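Long-range contact in phosphoinositide 3-kinase adapter protein 1 (Homo sapiens, PDB 5FOR), which links B-cell receptor and Toll-like receptor signalling to phosphoinositide 3-kinase, here represented by its TIR domain: residues F58-A70 with A88-V102. Sequence-based numbering, arbitrary orientation. Where two conformers were deposited one is given.
Sequences FLSTRCVVVLLSA and AFHPPHRVVRLLCGV
Strands 63-68 and 95-99 run parallel, 19° apart, and six backbone hydrogen bonds join them from Val64 N to Arg94 O through to Cys100 N to Leu68 O. The last two, from Leu68 N to Leu98 O and from Cys100 N to Leu68 O, are less straight than the other four.

Val64, Val66, Leu68 and Val95 share one face of the sheet. There Val66 CG2 sits over the centre of the Phe89 ring, 4.0 Å from its centroid, a CH-pi contact. CG of Phe89 lies beside its own backbone N (chi1 -60°), which brings one face of the ring to Val66 and its CE1 corner to Val64. Val64 CG1 meets Phe89 CE1 at 3.8 Å. The same CE1 approaches Phe58 CE2 at 4.1 Å, and Ala88 CB touches the edge of the Phe58 ring at CD2 (3.6 Å). An alanine in place of Phe89 would probably leave Val66 CG2 without its aromatic partner and open a gap beside Val64 and Phe58.

At the other end, Leu68 CD2 lies alongside Leu99 CD2 at 3.5 Å. Val102 crosses Leu68 at about a right angle. Arg97, on the face of Leu68, leads away to a salt bridge with Glu120. On the opposite face, Leu67 CD2 packs on Leu98 CB (3.9 Å), and helix 18-30 covers both leucines. A water bridges Ala70 N and Cys100 O.

Strand 63-68 is the middle strand of the parallel TIR sheet and 95-99 its neighbour; 9-13 and 119-121 flank the pair. The chemistry is backbone bonding in register, sealed by aliphatic and aromatic side chains. Arg62 pairs with Asp8, and Arg94 NH1 bonds to the carbonyls of Ala137 and Ser139, so the arginine ends, like that of Arg97, are held outside the contact.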
loop_
_atom_site.group_PDB
_atom_site.type_symbol
_atom_site.label_atom_id
_atom_site.label_comp_id
_atom_site.label_asym_id
_atom_site.label_seq_id
_atom_site.Cartn_x
_atom_site.Cartn_y
_atom_site.Cartn_z
ATOM N N PHE A 58 6.726 -7.550 -4.202
ATOM C CA PHE A 58 6.557 -7.019 -2.851
ATOM C C PHE A 58 7.883 -6.524 -2.299
ATOM O O PHE A 58 7.966 -5.457 -1.687
ATOM C CB PHE A 58 5.978 -8.087 -1.921
ATOM C CG PHE A 58 4.535 -7.901 -1.614
ATOM C CD1 PHE A 58 3.568 -8.113 -2.590
ATOM C CD2 PHE A 58 4.133 -7.527 -0.348
ATOM C CE1 PHE A 58 2.212 -7.943 -2.308
ATOM C CE2 PHE A 58 2.779 -7.355 -0.053
ATOM C CZ PHE A 58 1.818 -7.564 -1.035
ATOM N N LEU A 59 8.925 -7.307 -2.529
ATOM C CA LEU A 59 10.223 -6.974 -1.990
ATOM C C LEU A 59 11.013 -6.012 -2.881
ATOM O O LEU A 59 11.882 -5.295 -2.402
ATOM C CB LEU A 59 11.013 -8.249 -1.739
ATOM C CG LEU A 59 10.572 -8.937 -0.446
ATOM C CD1 LEU A 59 11.475 -10.118 -0.100
ATOM C CD2 LEU A 59 10.593 -7.940 0.692
ATOM N N SER A 60 10.663 -5.960 -4.159
ATOM C CA SER A 60 11.474 -5.278 -5.165
ATOM C C SER A 60 11.037 -3.842 -5.430
ATOM O O SER A 60 11.826 -3.023 -5.902
ATOM C CB SER A 60 11.422 -6.048 -6.486
ATOM O OG SER A 60 11.288 -7.438 -6.269
ATOM N N THR A 61 9.773 -3.542 -5.161
ATOM C CA THR A 61 9.219 -2.239 -5.527
ATOM C C THR A 61 9.914 -1.107 -4.769
ATOM O O THR A 61 10.515 -1.329 -3.721
ATOM C CB THR A 61 7.698 -2.188 -5.285
ATOM O OG1 THR A 61 7.185 -0.915 -5.711
ATOM C CG2 THR A 61 7.398 -2.433 -3.814
ATOM N N ARG A 62 9.869 0.096 -5.326
ATOM C CA ARG A 62 10.533 1.236 -4.707
ATOM C C ARG A 62 9.627 1.854 -3.644
ATOM O O ARG A 62 10.097 2.306 -2.604
ATOM C CB ARG A 62 10.927 2.288 -5.758
ATOM C CG ARG A 62 11.578 3.545 -5.160
ATOM C CD ARG A 62 12.678 4.137 -6.052
ATOM N NE ARG A 62 12.158 5.039 -7.079
ATOM C CZ ARG A 62 12.038 4.726 -8.365
ATOM N NH1 ARG A 62 12.400 3.527 -8.796
ATOM N NH2 ARG A 62 11.562 5.620 -9.221
ATOM N N CYS A 63 8.324 1.844 -3.900
ATOM C CA CYS A 63 7.355 2.462 -3.001
ATOM C C CYS A 63 6.102 1.580 -2.852
ATOM O O CYS A 63 5.667 0.928 -3.807
ATOM C CB CYS A 63 7.028 3.854 -3.529
ATOM S SG CYS A 63 5.497 4.586 -3.059
ATOM N N VAL A 64 5.553 1.507 -1.638
ATOM C CA VAL A 64 4.359 0.705 -1.435
ATOM C C VAL A 64 3.254 1.610 -0.959
ATOM O O VAL A 64 3.461 2.461 -0.097
ATOM C CB VAL A 64 4.567 -0.463 -0.445
ATOM C CG1 VAL A 64 3.272 -1.231 -0.286
ATOM C CG2 VAL A 64 5.609 -1.408 -0.959
ATOM N N VAL A 65 2.079 1.429 -1.548
ATOM C CA VAL A 65 0.894 2.130 -1.117
ATOM C C VAL A 65 -0.023 1.065 -0.557
ATOM O O VAL A 65 -0.426 0.150 -1.280
ATOM C CB VAL A 65 0.229 2.923 -2.261
ATOM C CG1 VAL A 65 -1.039 3.626 -1.768
ATOM C CG2 VAL A 65 1.225 3.938 -2.871
ATOM N N VAL A 66 -0.321 1.176 0.737
ATOM C CA VAL A 66 -1.155 0.190 1.443
ATOM C C VAL A 66 -2.584 0.695 1.601
ATOM O O VAL A 66 -2.825 1.717 2.278
ATOM C CB VAL A 66 -0.551 -0.158 2.844
ATOM C CG1 VAL A 66 -1.261 -1.344 3.446
ATOM C CG2 VAL A 66 0.949 -0.426 2.737
ATOM N N LEU A 67 -3.547 0.010 0.985
ATOM C CA LEU A 67 -4.935 0.429 1.206
ATOM C C LEU A 67 -5.405 -0.276 2.475
ATOM O O LEU A 67 -5.629 -1.480 2.486
ATOM C CB LEU A 67 -5.841 0.124 0.005
ATOM C CG LEU A 67 -5.392 0.710 -1.347
ATOM C CD1 LEU A 67 -6.536 0.818 -2.325
ATOM C CD2 LEU A 67 -4.735 2.059 -1.189
ATOM N N LEU A 68 -5.504 0.486 3.555
ATOM C CA LEU A 68 -5.874 -0.084 4.843
ATOM C C LEU A 68 -7.372 -0.273 4.935
ATOM O O LEU A 68 -8.085 0.602 5.420
ATOM C CB LEU A 68 -5.403 0.811 5.981
ATOM C CG LEU A 68 -5.232 0.128 7.323
ATOM C CD1 LEU A 68 -4.183 -0.956 7.151
ATOM C CD2 LEU A 68 -4.812 1.152 8.362
ATOM N N SER A 69 -7.848 -1.409 4.445
ATOM C CA SER A 69 -9.244 -1.816 4.639
ATOM C C SER A 69 -9.358 -2.881 5.746
ATOM O O SER A 69 -8.351 -3.458 6.155
ATOM C CB SER A 69 -9.823 -2.358 3.315
ATOM O OG SER A 69 -8.979 -3.377 2.792
ATOM N N ALA A 70 -10.583 -3.163 6.187
ATOM C CA ALA A 70 -10.855 -4.216 7.174
ATOM C C ALA A 70 -10.365 -5.579 6.730
ATOM O O ALA A 70 -9.761 -6.303 7.505
ATOM C CB ALA A 70 -12.353 -4.290 7.461
ATOM N N ALA A 88 8.517 -6.284 3.527
ATOM C CA ALA A 88 7.999 -5.511 2.363
ATOM C C ALA A 88 7.691 -4.029 2.661
ATOM O O ALA A 88 8.025 -3.126 1.887
ATOM C CB ALA A 88 6.732 -6.181 1.806
ATOM N N PHE A 89 7.036 -3.786 3.789
ATOM C CA PHE A 89 6.579 -2.437 4.137
ATOM C C PHE A 89 7.673 -1.717 4.896
ATOM O O PHE A 89 7.505 -1.331 6.054
ATOM C CB PHE A 89 5.309 -2.482 4.981
ATOM C CG PHE A 89 4.149 -3.143 4.305
ATOM C CD1 PHE A 89 4.169 -3.405 2.939
ATOM C CD2 PHE A 89 3.022 -3.490 5.041
ATOM C CE1 PHE A 89 3.087 -4.009 2.326
ATOM C CE2 PHE A 89 1.939 -4.076 4.439
ATOM C CZ PHE A 89 1.969 -4.347 3.078
ATOM N N HIS A 90 8.797 -1.564 4.220
ATOM C CA HIS A 90 10.022 -1.084 4.818
ATOM C C HIS A 90 10.935 -0.589 3.696
ATOM O O HIS A 90 10.877 -1.125 2.590
ATOM C CB HIS A 90 10.689 -2.194 5.612
ATOM C CG HIS A 90 11.983 -1.782 6.228
ATOM N ND1 HIS A 90 12.054 -1.134 7.444
ATOM C CD2 HIS A 90 13.255 -1.892 5.782
ATOM C CE1 HIS A 90 13.318 -0.881 7.731
ATOM N NE2 HIS A 90 14.065 -1.325 6.736
ATOM N N PRO A 91 11.737 0.467 3.949
ATOM C CA PRO A 91 11.768 1.341 5.132
ATOM C C PRO A 91 10.573 2.316 5.200
ATOM O O PRO A 91 9.869 2.480 4.194
ATOM C CB PRO A 91 13.103 2.085 4.971
ATOM C CG PRO A 91 13.360 2.108 3.525
ATOM C CD PRO A 91 12.776 0.832 2.970
ATOM N N PRO A 92 10.343 2.951 6.371
ATOM C CA PRO A 92 9.077 3.670 6.543
ATOM C C PRO A 92 8.888 4.856 5.599
ATOM O O PRO A 92 7.725 5.178 5.308
ATOM C CB PRO A 92 9.138 4.156 7.998
ATOM C CG PRO A 92 10.578 4.210 8.314
ATOM C CD PRO A 92 11.185 3.046 7.573
ATOM N N HIS A 93 9.966 5.489 5.127
ATOM C CA HIS A 93 9.787 6.673 4.262
ATOM C C HIS A 93 9.337 6.278 2.856
ATOM O O HIS A 93 8.901 7.124 2.088
ATOM C CB HIS A 93 11.054 7.533 4.186
ATOM C CG HIS A 93 12.272 6.801 3.724
ATOM N ND1 HIS A 93 13.021 6.007 4.566
ATOM C CD2 HIS A 93 12.896 6.772 2.522
ATOM C CE1 HIS A 93 14.047 5.510 3.896
ATOM N NE2 HIS A 93 14.000 5.961 2.656
ATOM N N ARG A 94 9.408 4.983 2.549
ATOM C CA ARG A 94 8.918 4.450 1.288
ATOM C C ARG A 94 7.478 3.916 1.357
ATOM O O ARG A 94 6.993 3.351 0.360
ATOM C CB ARG A 94 9.838 3.322 0.809
ATOM C CG ARG A 94 11.286 3.718 0.693
ATOM C CD ARG A 94 11.486 4.682 -0.452
ATOM N NE ARG A 94 12.896 5.012 -0.616
ATOM C CZ ARG A 94 13.346 5.989 -1.395
ATOM N NH1 ARG A 94 12.489 6.716 -2.106
ATOM N NH2 ARG A 94 14.644 6.244 -1.449
ATOM N N VAL A 95 6.805 4.060 2.506
ATOM C CA VAL A 95 5.481 3.463 2.670
ATOM C C VAL A 95 4.378 4.493 2.854
ATOM O O VAL A 95 4.490 5.428 3.650
ATOM C CB VAL A 95 5.431 2.462 3.844
ATOM C CG1 VAL A 95 4.025 1.735 3.905
ATOM C CG2 VAL A 95 6.543 1.489 3.729
ATOM N N VAL A 96 3.295 4.291 2.112
ATOM C CA VAL A 96 2.132 5.150 2.203
ATOM C C VAL A 96 0.925 4.314 2.540
ATOM O O VAL A 96 0.735 3.217 1.999
ATOM C CB VAL A 96 1.914 5.943 0.894
ATOM C CG1 VAL A 96 0.713 6.896 1.028
ATOM C CG2 VAL A 96 3.166 6.735 0.594
ATOM N N ARG A 97 0.101 4.813 3.450
ATOM C CA ARG A 97 -1.119 4.075 3.746
ATOM C C ARG A 97 -2.305 4.960 3.501
ATOM O O ARG A 97 -2.274 6.176 3.771
ATOM C CB ARG A 97 -1.126 3.511 5.174
ATOM C CG ARG A 97 -1.272 4.521 6.321
ATOM C CD ARG A 97 -1.426 3.776 7.662
ATOM N NE ARG A 97 -1.281 4.700 8.771
ATOM C CZ ARG A 97 -0.156 4.924 9.440
ATOM N NH1 ARG A 97 0.940 4.233 9.168
ATOM N NH2 ARG A 97 -0.142 5.836 10.404
ATOM N N LEU A 98 -3.339 4.356 2.928
ATOM C CA LEU A 98 -4.611 5.031 2.794
ATOM C C LEU A 98 -5.625 4.357 3.709
ATOM O O LEU A 98 -5.842 3.152 3.629
ATOM C CB LEU A 98 -5.105 5.016 1.349
ATOM C CG LEU A 98 -6.535 5.567 1.292
ATOM C CD1 LEU A 98 -6.453 7.057 1.407
ATOM C CD2 LEU A 98 -7.265 5.164 0.037
ATOM N N LEU A 99 -6.236 5.139 4.582
ATOM C CA LEU A 99 -7.244 4.612 5.502
ATOM C C LEU A 99 -8.562 4.422 4.798
ATOM O O LEU A 99 -9.234 5.401 4.490
ATOM C CB LEU A 99 -7.443 5.554 6.692
ATOM C CG LEU A 99 -6.186 5.848 7.505
ATOM C CD1 LEU A 99 -6.493 6.782 8.671
ATOM C CD2 LEU A 99 -5.606 4.560 8.005
ATOM N N CYS A 100 -8.945 3.169 4.571
ATOM C CA CYS A 100 -10.218 2.835 3.913
ATOM C C CYS A 100 -11.235 2.230 4.877
ATOM O O CYS A 100 -11.433 1.008 4.881
ATOM C CB CYS A 100 -10.014 1.837 2.768
ATOM S SG CYS A 100 -9.004 2.378 1.445
ATOM N N GLY A 101 -11.890 3.062 5.678
ATOM C CA GLY A 101 -12.894 2.585 6.627
ATOM C C GLY A 101 -12.302 1.865 7.834
ATOM O O GLY A 101 -12.952 1.052 8.466
ATOM N N VAL A 102 -11.033 2.157 8.098
ATOM C CA VAL A 102 -10.299 1.670 9.248
ATOM C C VAL A 102 -9.737 2.880 9.990
ATOM O O VAL A 102 -8.962 3.668 9.432
ATOM C CB VAL A 102 -9.144 0.724 8.855
ATOM C CG1 VAL A 102 -8.298 0.418 10.095
ATOM C CG2 VAL A 102 -9.655 -0.572 8.185
HETATM O O HOH W 1 -13.195 -1.445 5.259
#